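Side-chain contacts in hydroquinone dioxygenase large subunit (Pseudomonas sp., PDB 4ZXA), which forms, together with the small subunit, an Fe2+-dependent cupin-type dioxygenase that probably opens the aromatic ring of hydroquinone: residues E[29-32]-E[37-40]; E[59-64]-E[87-92]; E[66-71]-E[145-150]; E[217-222]-E[233-238]. All blocks are in the same frame, centred on the assembly; numbering follows the deposited sequence. Where two conformers were deposited one is given.

Interaction 1: residues E[29-32]-E[37-40]; sequences YRSF and FELS
The carbonyl oxygen of L39 is gripped twice by segment 29-32. F32 N donates to L39 O at 2.6 Å. One residue earlier, S31 CA lies 3.2 Å from L39 O, a CA-H...O contact that adds a weaker second hold. The return bond runs from L39 N to F32 O at 2.7 Å, and here too a CA-H joins in, from E38 CA at 3.4 Å from F32 O. F32 and L39 thus form a hydrogen-bonded antiparallel pair. Their side chains leave on the same face, CB of F32 and CB of L39 4.4 Å apart, but with chi1 at -69° the F32 ring swings off toward A131 and I132 of helix 122-136.

S31 and E38 take the other face, which is partly open to solvent. A water bridges them, sitting 3.0 Å from S31 OG and donating to E38 OE2 at 2.8 Å, so the serine and the carboxylate are linked without touching directly. Beside them S31 CB rests against S40 CB. The reciprocal bonds make an antiparallel pair, and since strands 32-34 and 37-41 follow each other with only a short turn between, this is a beta-hairpin, with F32 and L39 facing helix 122-136.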
loop_
_atom_site.group_PDB
_atom_site.type_symbol
_atom_site.label_atom_id
_atom_site.label_comp_id
_atom_site.label_asym_id
_atom_site.label_seq_id
_atom_site.Cartn_x
_atom_site.Cartn_y
_atom_site.Cartn_z
ATOM N N TYR E 29 -9.430 9.148 19.328
ATOM C CA TYR E 29 -10.106 7.937 18.880
ATOM C C TYR E 29 -10.270 6.930 20.011
ATOM O O TYR E 29 -9.492 6.910 20.953
ATOM C CB TYR E 29 -9.341 7.265 17.730
ATOM C CG TYR E 29 -9.095 8.124 16.499
ATOM C CD1 TYR E 29 -10.147 8.530 15.683
ATOM C CD2 TYR E 29 -7.806 8.494 16.129
ATOM C CE1 TYR E 29 -9.923 9.300 14.551
ATOM C CE2 TYR E 29 -7.576 9.263 14.997
ATOM C CZ TYR E 29 -8.640 9.660 14.217
ATOM O OH TYR E 29 -8.416 10.432 13.100
ATOM N N ARG E 30 -11.274 6.075 19.879
ATOM C CA ARG E 30 -11.507 4.976 20.803
ATOM C C ARG E 30 -10.830 3.699 20.317
ATOM O O ARG E 30 -10.850 3.393 19.134
ATOM C CB ARG E 30 -13.007 4.691 20.889
ATOM C CG ARG E 30 -13.885 5.880 21.217
ATOM C CD ARG E 30 -15.351 5.464 21.195
ATOM N NE ARG E 30 -16.226 6.550 21.616
ATOM C CZ ARG E 30 -16.544 6.788 22.883
ATOM N NH1 ARG E 30 -16.055 6.014 23.842
ATOM N NH2 ARG E 30 -17.348 7.795 23.194
ATOM N N SER E 31 -10.257 2.933 21.224
ATOM C CA SER E 31 -9.796 1.600 20.866
ATOM C C SER E 31 -10.962 0.636 21.040
ATOM O O SER E 31 -11.913 0.941 21.739
ATOM C CB SER E 31 -8.615 1.173 21.744
ATOM O OG SER E 31 -8.977 1.204 23.116
ATOM N N PHE E 32 -10.896 -0.524 20.398
ATOM C CA PHE E 32 -11.976 -1.502 20.490
ATOM C C PHE E 32 -11.445 -2.891 20.828
ATOM O O PHE E 32 -10.315 -3.253 20.489
ATOM C CB PHE E 32 -12.813 -1.541 19.197
ATOM C CG PHE E 32 -13.639 -0.301 18.965
ATOM C CD1 PHE E 32 -13.086 0.823 18.363
ATOM C CD2 PHE E 32 -14.964 -0.251 19.356
ATOM C CE1 PHE E 32 -13.846 1.972 18.152
ATOM C CE2 PHE E 32 -15.727 0.887 19.142
ATOM C CZ PHE E 32 -15.170 1.999 18.541
ATOM N N PHE E 37 -8.862 -9.738 20.239
ATOM C CA PHE E 37 -8.265 -8.719 19.375
ATOM C C PHE E 37 -8.413 -7.337 19.990
ATOM O O PHE E 37 -9.441 -7.013 20.565
ATOM C CB PHE E 37 -8.930 -8.690 17.980
ATOM C CG PHE E 37 -8.563 -9.840 17.097
ATOM C CD1 PHE E 37 -7.359 -9.862 16.436
ATOM C CD2 PHE E 37 -9.434 -10.895 16.913
ATOM C CE1 PHE E 37 -7.018 -10.923 15.613
ATOM C CE2 PHE E 37 -9.097 -11.951 16.100
ATOM C CZ PHE E 37 -7.883 -11.961 15.449
ATOM N N GLU E 38 -7.399 -6.505 19.827
ATOM C CA GLU E 38 -7.528 -5.104 20.165
ATOM C C GLU E 38 -7.327 -4.259 18.925
ATOM O O GLU E 38 -6.290 -4.342 18.259
ATOM C CB GLU E 38 -6.501 -4.697 21.213
ATOM C CG GLU E 38 -7.102 -3.917 22.355
ATOM C CD GLU E 38 -6.310 -2.680 22.707
ATOM O OE1 GLU E 38 -5.525 -2.199 21.853
ATOM O OE2 GLU E 38 -6.478 -2.187 23.846
ATOM N N LEU E 39 -8.326 -3.442 18.621
ATOM C CA LEU E 39 -8.247 -2.535 17.492
ATOM C C LEU E 39 -8.155 -1.061 17.926
ATOM O O LEU E 39 -9.066 -0.540 18.586
ATOM C CB LEU E 39 -9.454 -2.750 16.576
ATOM C CG LEU E 39 -9.571 -4.197 16.099
ATOM C CD1 LEU E 39 -10.490 -4.997 16.998
ATOM C CD2 LEU E 39 -10.058 -4.229 14.651
ATOM N N SER E 40 -7.060 -0.397 17.551
ATOM C CA SER E 40 -6.912 1.031 17.811
ATOM C C SER E 40 -6.346 1.721 16.587
ATOM O O SER E 40 -5.788 1.067 15.713
ATOM C CB SER E 40 -5.969 1.265 18.983
ATOM O OG SER E 40 -4.642 0.951 18.611
HETATM O O HOH W 1 -9.228 -1.542 24.182
#

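Interaction 2: residues E[59-64]-E[87-92]; sequences HLIPAD and HVIGTR
H59 and V88 meet head-on, the valine laying its branched end over one face of the imidazole. V88 CG2 sits 3.8 Å from the centroid of the H59 ring and 22° off its normal, a CH-pi contact displaced toward the rim, where V88 CG2 comes 3.5 Å from H59 CE1. The rest of the valine follows the same face: V88 CB lies 3.7 Å from H59 NE2, and V88 CG1 reaches the ring near its CG. The imidazole stands out from its strand because chi1 of 179° sets CG opposite the backbone N, carrying the ring across the gap to the loop at 87-88.

I89 slides past the histidine, its CG1 4.0 Å from H59 CD2. The same CG1 is 4.0 Å from I61 CD1, so this methylene wedges between two side chains of the strand and continues the apolar seam into the interior, where I89 also packs on I48.

The polar end of H59 is held from outside: its NE2 is hydrogen-bonded to D86 OD2, while D86 OD1 takes the backbone N of both V88 and I89. Swapping H59 for an alanine removes the flat surface under V88 and is likely to leave D86 OD2 without its imidazole mate.

No hydrogen bond crosses directly between 59-64 and 87-92. Apolar and CH-pi packing joins strand 55-62 to a strand of another sheet, and the single aspartate, bonded to both sides, probably fixes how the imidazole is turned and favours a proton on its NE2.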
loop_
_atom_site.group_PDB
_atom_site.type_symbol
_atom_site.label_atom_id
_atom_site.label_comp_id
_atom_site.label_asym_id
_atom_site.label_seq_id
_atom_site.Cartn_x
_atom_site.Cartn_y
_atom_site.Cartn_z
ATOM N N HIS E 59 0.244 -5.350 14.435
ATOM C CA HIS E 59 0.360 -5.096 13.016
ATOM C C HIS E 59 -0.272 -3.753 12.629
ATOM O O HIS E 59 -1.371 -3.410 13.069
ATOM C CB HIS E 59 -0.249 -6.255 12.234
ATOM C CG HIS E 59 -0.202 -6.067 10.755
ATOM N ND1 HIS E 59 0.962 -6.183 10.030
ATOM C CD2 HIS E 59 -1.175 -5.763 9.863
ATOM C CE1 HIS E 59 0.707 -5.970 8.755
ATOM N NE2 HIS E 59 -0.582 -5.716 8.624
ATOM N N LEU E 60 0.441 -2.984 11.818
ATOM C CA LEU E 60 -0.048 -1.682 11.405
ATOM C C LEU E 60 -0.592 -1.728 9.983
ATOM O O LEU E 60 -0.028 -2.385 9.105
ATOM C CB LEU E 60 1.062 -0.631 11.489
ATOM C CG LEU E 60 1.333 0.162 12.771
ATOM C CD1 LEU E 60 0.489 -0.306 13.955
ATOM C CD2 LEU E 60 2.819 0.121 13.095
ATOM N N ILE E 61 -1.697 -1.025 9.771
ATOM C CA ILE E 61 -2.225 -0.793 8.445
ATOM C C ILE E 61 -2.582 0.688 8.323
ATOM O O ILE E 61 -3.286 1.226 9.177
ATOM C CB ILE E 61 -3.470 -1.658 8.184
ATOM C CG1 ILE E 61 -3.144 -3.134 8.414
ATOM C CG2 ILE E 61 -4.001 -1.426 6.791
ATOM C CD1 ILE E 61 -4.365 -4.034 8.388
ATOM N N PRO E 62 -2.086 1.355 7.272
ATOM C CA PRO E 62 -2.419 2.767 7.003
ATOM C C PRO E 62 -3.934 2.978 7.085
ATOM O O PRO E 62 -4.684 2.177 6.526
ATOM C CB PRO E 62 -1.952 2.971 5.561
ATOM C CG PRO E 62 -0.855 1.943 5.381
ATOM C CD PRO E 62 -1.284 0.749 6.196
ATOM N N ALA E 63 -4.360 4.047 7.756
ATOM C CA ALA E 63 -5.754 4.235 8.144
ATOM C C ALA E 63 -6.709 4.302 6.967
ATOM O O ALA E 63 -7.846 3.830 7.061
ATOM C CB ALA E 63 -5.899 5.486 9.015
ATOM N N ASP E 64 -6.273 4.907 5.867
ATOM C CA ASP E 64 -7.147 4.946 4.702
ATOM C C ASP E 64 -7.343 3.542 4.118
ATOM O O ASP E 64 -8.468 3.136 3.863
ATOM C CB ASP E 64 -6.690 5.958 3.644
ATOM C CG ASP E 64 -5.273 5.709 3.153
ATOM O OD1 ASP E 64 -4.535 4.923 3.790
ATOM O OD2 ASP E 64 -4.894 6.326 2.122
ATOM N N HIS E 87 -2.075 -8.637 3.749
ATOM C CA HIS E 87 -1.548 -9.994 3.819
ATOM C C HIS E 87 -1.474 -10.569 5.235
ATOM O O HIS E 87 -0.988 -11.683 5.434
ATOM C CB HIS E 87 -0.196 -10.086 3.107
ATOM C CG HIS E 87 -0.292 -9.885 1.628
ATOM N ND1 HIS E 87 -0.227 -8.641 1.040
ATOM C CD2 HIS E 87 -0.472 -10.772 0.621
ATOM C CE1 HIS E 87 -0.354 -8.770 -0.269
ATOM N NE2 HIS E 87 -0.500 -10.053 -0.549
ATOM N N VAL E 88 -1.962 -9.813 6.212
ATOM C CA VAL E 88 -2.018 -10.307 7.581
ATOM C C VAL E 88 -3.449 -10.433 8.098
ATOM O O VAL E 88 -3.809 -11.450 8.673
ATOM C CB VAL E 88 -1.200 -9.404 8.524
ATOM C CG1 VAL E 88 -1.326 -9.869 9.956
ATOM C CG2 VAL E 88 0.251 -9.400 8.086
ATOM N N ILE E 89 -4.264 -9.407 7.870
ATOM C CA ILE E 89 -5.571 -9.290 8.504
ATOM C C ILE E 89 -6.735 -9.573 7.566
ATOM O O ILE E 89 -6.771 -9.078 6.448
ATOM C CB ILE E 89 -5.765 -7.875 9.089
ATOM C CG1 ILE E 89 -4.720 -7.600 10.173
ATOM C CG2 ILE E 89 -7.158 -7.729 9.644
ATOM C CD1 ILE E 89 -4.835 -8.520 11.389
ATOM N N GLY E 90 -7.703 -10.352 8.032
ATOM C CA GLY E 90 -8.812 -10.741 7.186
ATOM C C GLY E 90 -9.952 -11.447 7.895
ATOM O O GLY E 90 -9.862 -11.797 9.074
ATOM N N THR E 91 -11.045 -11.646 7.167
ATOM C CA THR E 91 -12.191 -12.364 7.687
ATOM C C THR E 91 -12.618 -13.453 6.723
ATOM O O THR E 91 -12.368 -13.376 5.521
ATOM C CB THR E 91 -13.366 -11.427 7.964
ATOM O OG1 THR E 91 -13.602 -10.609 6.826
ATOM C CG2 THR E 91 -13.047 -10.524 9.129
ATOM N N ARG E 92 -13.245 -14.487 7.257
ATOM C CA ARG E 92 -13.745 -15.564 6.430
ATOM C C ARG E 92 -15.182 -15.655 6.842
ATOM O O ARG E 92 -15.469 -15.832 8.014
ATOM C CB ARG E 92 -13.016 -16.869 6.752
ATOM C CG ARG E 92 -12.914 -17.846 5.587
ATOM C CD ARG E 92 -14.282 -18.352 5.098
ATOM N NE ARG E 92 -14.119 -19.524 4.231
ATOM C CZ ARG E 92 -15.105 -20.131 3.573
ATOM N NH1 ARG E 92 -16.346 -19.675 3.652
ATOM N NH2 ARG E 92 -14.843 -21.194 2.828
#

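Interaction 3: residues E[66-71]-E[145-150]; sequences FLRAMM and AAPEET
R68 reaches out from helix 63-75 toward P147 and A145, and its guanidinium group makes the contact. CB leaves the helix in the direction of the 145-150 loop. With chi1 at -60° CG lies opposite the carbonyl carbon, and CG and CD form the extended run that carries NE and NH2 to the loop, the guanidinium alone coming within 4.5 Å of it. There NE lies 4.3 Å from A145 O, obliquely to the guanidinium and too far for a hydrogen bond. At the tip, R68 NH2 lies 4.0 Å from P147 CG, the two side chains crossing at about a right angle. R68 NH2 also makes a long, weak ion pair with D64 OD2 of its own helix.

P147 opens a 3-10 turn, closed by E149 N bonding to A146 O at 2.9 Å. The E149 carboxylate folds back over the start of the turn: A146 N donates to E149 OE1 at 3.0 Å, on that oxygen's anti lone pair, and R310 forms a salt bridge to the same oxygen. Y44 of the second subunit packs on P147. R68 thus leans from the flank of helix 63-75 against a 3-10 turn tied down by E149, beside the subunit interface.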
loop_
_atom_site.group_PDB
_atom_site.type_symbol
_atom_site.label_atom_id
_atom_site.label_comp_id
_atom_site.label_asym_id
_atom_site.label_seq_id
_atom_site.Cartn_x
_atom_site.Cartn_y
_atom_site.Cartn_z
ATOM N N PHE E 66 -7.061 0.706 5.671
ATOM C CA PHE E 66 -7.868 -0.017 6.648
ATOM C C PHE E 66 -9.346 0.311 6.548
ATOM O O PHE E 66 -10.180 -0.594 6.526
ATOM C CB PHE E 66 -7.407 0.272 8.072
ATOM C CG PHE E 66 -8.082 -0.579 9.101
ATOM C CD1 PHE E 66 -9.236 -0.144 9.735
ATOM C CD2 PHE E 66 -7.564 -1.821 9.436
ATOM C CE1 PHE E 66 -9.871 -0.937 10.696
ATOM C CE2 PHE E 66 -8.188 -2.625 10.401
ATOM C CZ PHE E 66 -9.338 -2.179 11.032
ATOM N N LEU E 67 -9.671 1.601 6.508
ATOM C CA LEU E 67 -11.069 2.025 6.446
ATOM C C LEU E 67 -11.772 1.602 5.159
ATOM O O LEU E 67 -12.917 1.154 5.213
ATOM C CB LEU E 67 -11.214 3.533 6.656
ATOM C CG LEU E 67 -10.837 3.955 8.074
ATOM C CD1 LEU E 67 -10.645 5.451 8.135
ATOM C CD2 LEU E 67 -11.899 3.472 9.075
ATOM N N ARG E 68 -11.111 1.733 4.011
ATOM C CA ARG E 68 -11.743 1.306 2.764
ATOM C C ARG E 68 -12.068 -0.186 2.850
ATOM O O ARG E 68 -13.154 -0.632 2.433
ATOM C CB ARG E 68 -10.846 1.575 1.553
ATOM C CG ARG E 68 -10.475 3.031 1.344
ATOM C CD ARG E 68 -9.821 3.252 -0.021
ATOM N NE ARG E 68 -9.149 4.547 -0.082
ATOM C CZ ARG E 68 -7.835 4.719 0.038
ATOM N NH1 ARG E 68 -7.029 3.672 0.205
ATOM N NH2 ARG E 68 -7.331 5.943 -0.019
ATOM N N ALA E 69 -11.140 -0.955 3.416
ATOM C CA ALA E 69 -11.316 -2.406 3.508
ATOM C C ALA E 69 -12.478 -2.767 4.410
ATOM O O ALA E 69 -13.326 -3.564 4.033
ATOM C CB ALA E 69 -10.047 -3.079 3.999
ATOM N N MET E 70 -12.531 -2.166 5.595
ATOM C CA MET E 70 -13.560 -2.514 6.572
ATOM C C MET E 70 -14.899 -2.036 6.069
ATOM O O MET E 70 -15.933 -2.676 6.301
ATOM C CB MET E 70 -13.280 -1.906 7.955
ATOM C CG MET E 70 -14.409 -2.163 8.957
ATOM S SD MET E 70 -13.952 -1.822 10.670
ATOM C CE MET E 70 -12.775 -3.164 10.948
ATOM N N MET E 71 -14.870 -0.908 5.365
ATOM C CA MET E 71 -16.083 -0.378 4.748
ATOM C C MET E 71 -16.671 -1.393 3.792
ATOM O O MET E 71 -17.883 -1.559 3.758
ATOM C CB MET E 71 -15.812 0.913 3.995
ATOM C CG MET E 71 -17.049 1.484 3.348
ATOM S SD MET E 71 -18.121 2.325 4.511
ATOM C CE MET E 71 -19.567 1.257 4.535
ATOM N N ALA E 145 -15.164 5.956 -1.601
ATOM C CA ALA E 145 -14.799 6.694 -2.799
ATOM C C ALA E 145 -13.338 6.487 -3.170
ATOM O O ALA E 145 -12.534 6.081 -2.334
ATOM C CB ALA E 145 -15.079 8.168 -2.600
ATOM N N ALA E 146 -13.010 6.764 -4.430
ATOM C CA ALA E 146 -11.625 6.740 -4.886
ATOM C C ALA E 146 -10.871 7.919 -4.305
ATOM O O ALA E 146 -11.477 8.910 -3.889
ATOM C CB ALA E 146 -11.553 6.775 -6.393
ATOM N N PRO E 147 -9.541 7.809 -4.261
ATOM C CA PRO E 147 -8.717 8.827 -3.606
ATOM C C PRO E 147 -8.894 10.211 -4.220
ATOM O O PRO E 147 -8.982 11.192 -3.494
ATOM C CB PRO E 147 -7.298 8.295 -3.801
ATOM C CG PRO E 147 -7.485 6.795 -3.876
ATOM C CD PRO E 147 -8.774 6.596 -4.594
ATOM N N GLU E 148 -8.961 10.279 -5.541
ATOM C CA GLU E 148 -9.150 11.548 -6.243
ATOM C C GLU E 148 -10.470 12.231 -5.890
ATOM O O GLU E 148 -10.680 13.402 -6.209
ATOM C CB GLU E 148 -9.060 11.327 -7.757
ATOM C CG GLU E 148 -7.645 11.305 -8.278
ATOM C CD GLU E 148 -6.972 12.651 -8.131
ATOM O OE1 GLU E 148 -7.053 13.457 -9.087
ATOM O OE2 GLU E 148 -6.368 12.904 -7.060
ATOM N N GLU E 149 -11.351 11.494 -5.223
ATOM C CA GLU E 149 -12.691 11.986 -4.922
ATOM C C GLU E 149 -12.887 12.422 -3.483
ATOM O O GLU E 149 -13.944 12.930 -3.127
ATOM C CB GLU E 149 -13.719 10.883 -5.160
ATOM C CG GLU E 149 -13.920 10.407 -6.568
ATOM C CD GLU E 149 -15.106 9.451 -6.643
ATOM O OE1 GLU E 149 -15.041 8.345 -6.060
ATOM O OE2 GLU E 149 -16.120 9.819 -7.263
ATOM N N THR E 150 -11.915 12.172 -2.627
ATOM C CA THR E 150 -12.156 12.420 -1.219
ATOM C C THR E 150 -10.940 13.046 -0.579
ATOM O O THR E 150 -9.909 13.230 -1.238
ATOM C CB THR E 150 -12.549 11.126 -0.482
ATOM O OG1 THR E 150 -13.106 11.449 0.798
ATOM C CG2 THR E 150 -11.336 10.210 -0.307
#

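Interaction 4: residues E[217-222]-E[233-238]; sequences FSLFKY and SVTSVC
Two changes of backbone direction face each other here. Segment 217-222 passes from strand into helix at S218, the N-cap, whose OG accepts from K221 N at 3.1 Å; segment 233-238 is a loop that runs into strand 236-238. The nearest backbones, at L219 and T235, keep their CA atoms 8.3 Å apart, and no hydrogen bond joins the segments directly, so side chains must fill the space between.

T235 is the wedge. Its methyl CG2 comes 3.6 Å from Y222 CE2, approaching the ring obliquely, and 4.0 Å from L219 CD1. Chi1 of 53° puts the T235 hydroxyl between the backbone N and the carbonyl carbon and turns the methyl toward the helix. L219 crosses the threonine at about a right angle, with CD1 touching both branches. F217 offers its ring edge to T235 O, an oxygen bonded by Q129 NE2 of the small subunit, while Y222 CB lies in the plane at the edge of the same ring.

Beyond the tyrosine a water ties the ends together: it lies 2.8 Å from Y222 OH and 2.6 Å from S233 OG, and donates to V234 O at 3.0 Å. The Y222 ring is further engaged by R185 in a cation-pi contact. The T235 methyl against Y222 and L219 is thus the main apolar part, while one water supplies the polar link and probably anchors the end of the tyrosine.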
loop_
_atom_site.group_PDB
_atom_site.type_symbol
_atom_site.label_atom_id
_atom_site.label_comp_id
_atom_site.label_asym_id
_atom_site.label_seq_id
_atom_site.Cartn_x
_atom_site.Cartn_y
_atom_site.Cartn_z
ATOM N N PHE E 217 -34.897 0.817 -18.312
ATOM C CA PHE E 217 -34.154 2.017 -17.906
ATOM C C PHE E 217 -32.763 1.989 -18.507
ATOM O O PHE E 217 -32.353 0.984 -19.085
ATOM C CB PHE E 217 -34.063 2.133 -16.377
ATOM C CG PHE E 217 -33.198 1.073 -15.733
ATOM C CD1 PHE E 217 -33.629 -0.239 -15.651
ATOM C CD2 PHE E 217 -31.965 1.395 -15.204
ATOM C CE1 PHE E 217 -32.838 -1.221 -15.063
ATOM C CE2 PHE E 217 -31.176 0.429 -14.606
ATOM C CZ PHE E 217 -31.612 -0.886 -14.537
ATOM N N SER E 218 -32.032 3.087 -18.385
ATOM C CA SER E 218 -30.667 3.096 -18.875
ATOM C C SER E 218 -29.712 2.669 -17.783
ATOM O O SER E 218 -29.487 3.392 -16.817
ATOM C CB SER E 218 -30.268 4.468 -19.398
ATOM O OG SER E 218 -28.876 4.511 -19.629
ATOM N N LEU E 219 -29.147 1.483 -17.955
ATOM C CA LEU E 219 -28.174 0.959 -17.022
ATOM C C LEU E 219 -26.862 1.782 -17.009
ATOM O O LEU E 219 -26.289 2.016 -15.950
ATOM C CB LEU E 219 -27.910 -0.520 -17.322
ATOM C CG LEU E 219 -26.892 -1.251 -16.440
ATOM C CD1 LEU E 219 -27.379 -1.344 -14.984
ATOM C CD2 LEU E 219 -26.571 -2.637 -17.009
ATOM N N PHE E 220 -26.387 2.218 -18.172
ATOM C CA PHE E 220 -25.138 2.990 -18.217
ATOM C C PHE E 220 -25.300 4.326 -17.483
ATOM O O PHE E 220 -24.385 4.779 -16.779
ATOM C CB PHE E 220 -24.657 3.207 -19.656
ATOM C CG PHE E 220 -24.122 1.962 -20.315
ATOM C CD1 PHE E 220 -24.155 0.734 -19.656
ATOM C CD2 PHE E 220 -23.574 2.021 -21.595
ATOM C CE1 PHE E 220 -23.653 -0.421 -20.259
ATOM C CE2 PHE E 220 -23.075 0.878 -22.205
ATOM C CZ PHE E 220 -23.117 -0.349 -21.533
ATOM N N LYS E 221 -26.472 4.937 -17.651
ATOM C CA LYS E 221 -26.832 6.165 -16.945
ATOM C C LYS E 221 -26.893 5.921 -15.440
ATOM O O LYS E 221 -26.399 6.697 -14.630
ATOM C CB LYS E 221 -28.198 6.689 -17.441
ATOM C CG LYS E 221 -28.792 7.806 -16.586
ATOM C CD LYS E 221 -30.175 8.239 -17.073
ATOM C CE LYS E 221 -30.797 9.274 -16.136
ATOM N NZ LYS E 221 -32.094 9.810 -16.635
ATOM N N TYR E 222 -27.532 4.828 -15.080
ATOM C CA TYR E 222 -27.677 4.452 -13.697
ATOM C C TYR E 222 -26.286 4.252 -13.095
ATOM O O TYR E 222 -25.988 4.784 -12.019
ATOM C CB TYR E 222 -28.523 3.183 -13.651
ATOM C CG TYR E 222 -28.753 2.585 -12.290
ATOM C CD1 TYR E 222 -29.889 2.896 -11.554
ATOM C CD2 TYR E 222 -27.851 1.680 -11.760
ATOM C CE1 TYR E 222 -30.105 2.333 -10.327
ATOM C CE2 TYR E 222 -28.049 1.128 -10.535
ATOM C CZ TYR E 222 -29.177 1.445 -9.822
ATOM O OH TYR E 222 -29.363 0.857 -8.594
ATOM N N SER E 233 -23.976 -4.075 -6.789
ATOM C CA SER E 233 -25.325 -3.761 -6.356
ATOM C C SER E 233 -26.330 -4.335 -7.373
ATOM O O SER E 233 -26.133 -4.205 -8.586
ATOM C CB SER E 233 -25.476 -2.245 -6.217
ATOM O OG SER E 233 -26.734 -1.898 -5.672
ATOM N N VAL E 234 -27.395 -4.972 -6.883
ATOM C CA VAL E 234 -28.292 -5.744 -7.746
ATOM C C VAL E 234 -29.138 -4.859 -8.675
ATOM O O VAL E 234 -29.821 -3.947 -8.209
ATOM C CB VAL E 234 -29.258 -6.629 -6.919
ATOM C CG1 VAL E 234 -30.270 -7.286 -7.824
ATOM C CG2 VAL E 234 -28.497 -7.676 -6.133
ATOM N N THR E 235 -29.097 -5.141 -9.980
ATOM C CA THR E 235 -29.910 -4.407 -10.946
ATOM C C THR E 235 -30.901 -5.276 -11.716
ATOM O O THR E 235 -31.704 -4.754 -12.467
ATOM C CB THR E 235 -29.066 -3.593 -11.964
ATOM O OG1 THR E 235 -28.098 -4.440 -12.590
ATOM C CG2 THR E 235 -28.353 -2.420 -11.282
ATOM N N SER E 236 -30.837 -6.590 -11.546
ATOM C CA SER E 236 -31.874 -7.459 -12.084
ATOM C C SER E 236 -31.843 -8.827 -11.409
ATOM O O SER E 236 -30.772 -9.393 -11.150
ATOM C CB SER E 236 -31.766 -7.606 -13.608
ATOM O OG SER E 236 -30.536 -8.191 -13.997
ATOM N N VAL E 237 -33.030 -9.353 -11.130
ATOM C CA VAL E 237 -33.167 -10.612 -10.427
ATOM C C VAL E 237 -33.883 -11.653 -11.282
ATOM O O VAL E 237 -35.035 -11.478 -11.651
ATOM C CB VAL E 237 -33.950 -10.414 -9.115
ATOM C CG1 VAL E 237 -34.046 -11.734 -8.340
ATOM C CG2 VAL E 237 -33.296 -9.334 -8.269
ATOM N N CYS E 238 -33.185 -12.737 -11.592
ATOM C CA CYS E 238 -33.793 -13.877 -12.261
ATOM C C CYS E 238 -33.647 -15.123 -11.366
ATOM O O CYS E 238 -32.721 -15.935 -11.538
ATOM C CB CYS E 238 -33.141 -14.101 -13.629
ATOM S SG CYS E 238 -33.666 -15.610 -14.476
HETATM O O HOH W 2 -28.143 -1.540 -7.879
#

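How the interactions relate
F66, on the same helix 63-75 as R68 but not itself in the contact of interaction 3, touches both interactions 1 and 2. L39 CD2 lies 4.2 Å from F66 CZ, and I61 CG2 lies 3.9 Å from F66 N. Interactions 1 and 2 themselves do not touch, their nearest atoms about 5 Å apart. Interaction 4 stands away from this group, its centre about 24 Å from that of interaction 3 and 39 Å from that of interaction 1, against the small subunit. The bound 4-hydroxybenzonitrile is about 12 Å from the R68 side chain and 13 Å from that of T235; beside it H256, N258, E262 and H303 hold the cadmium ion.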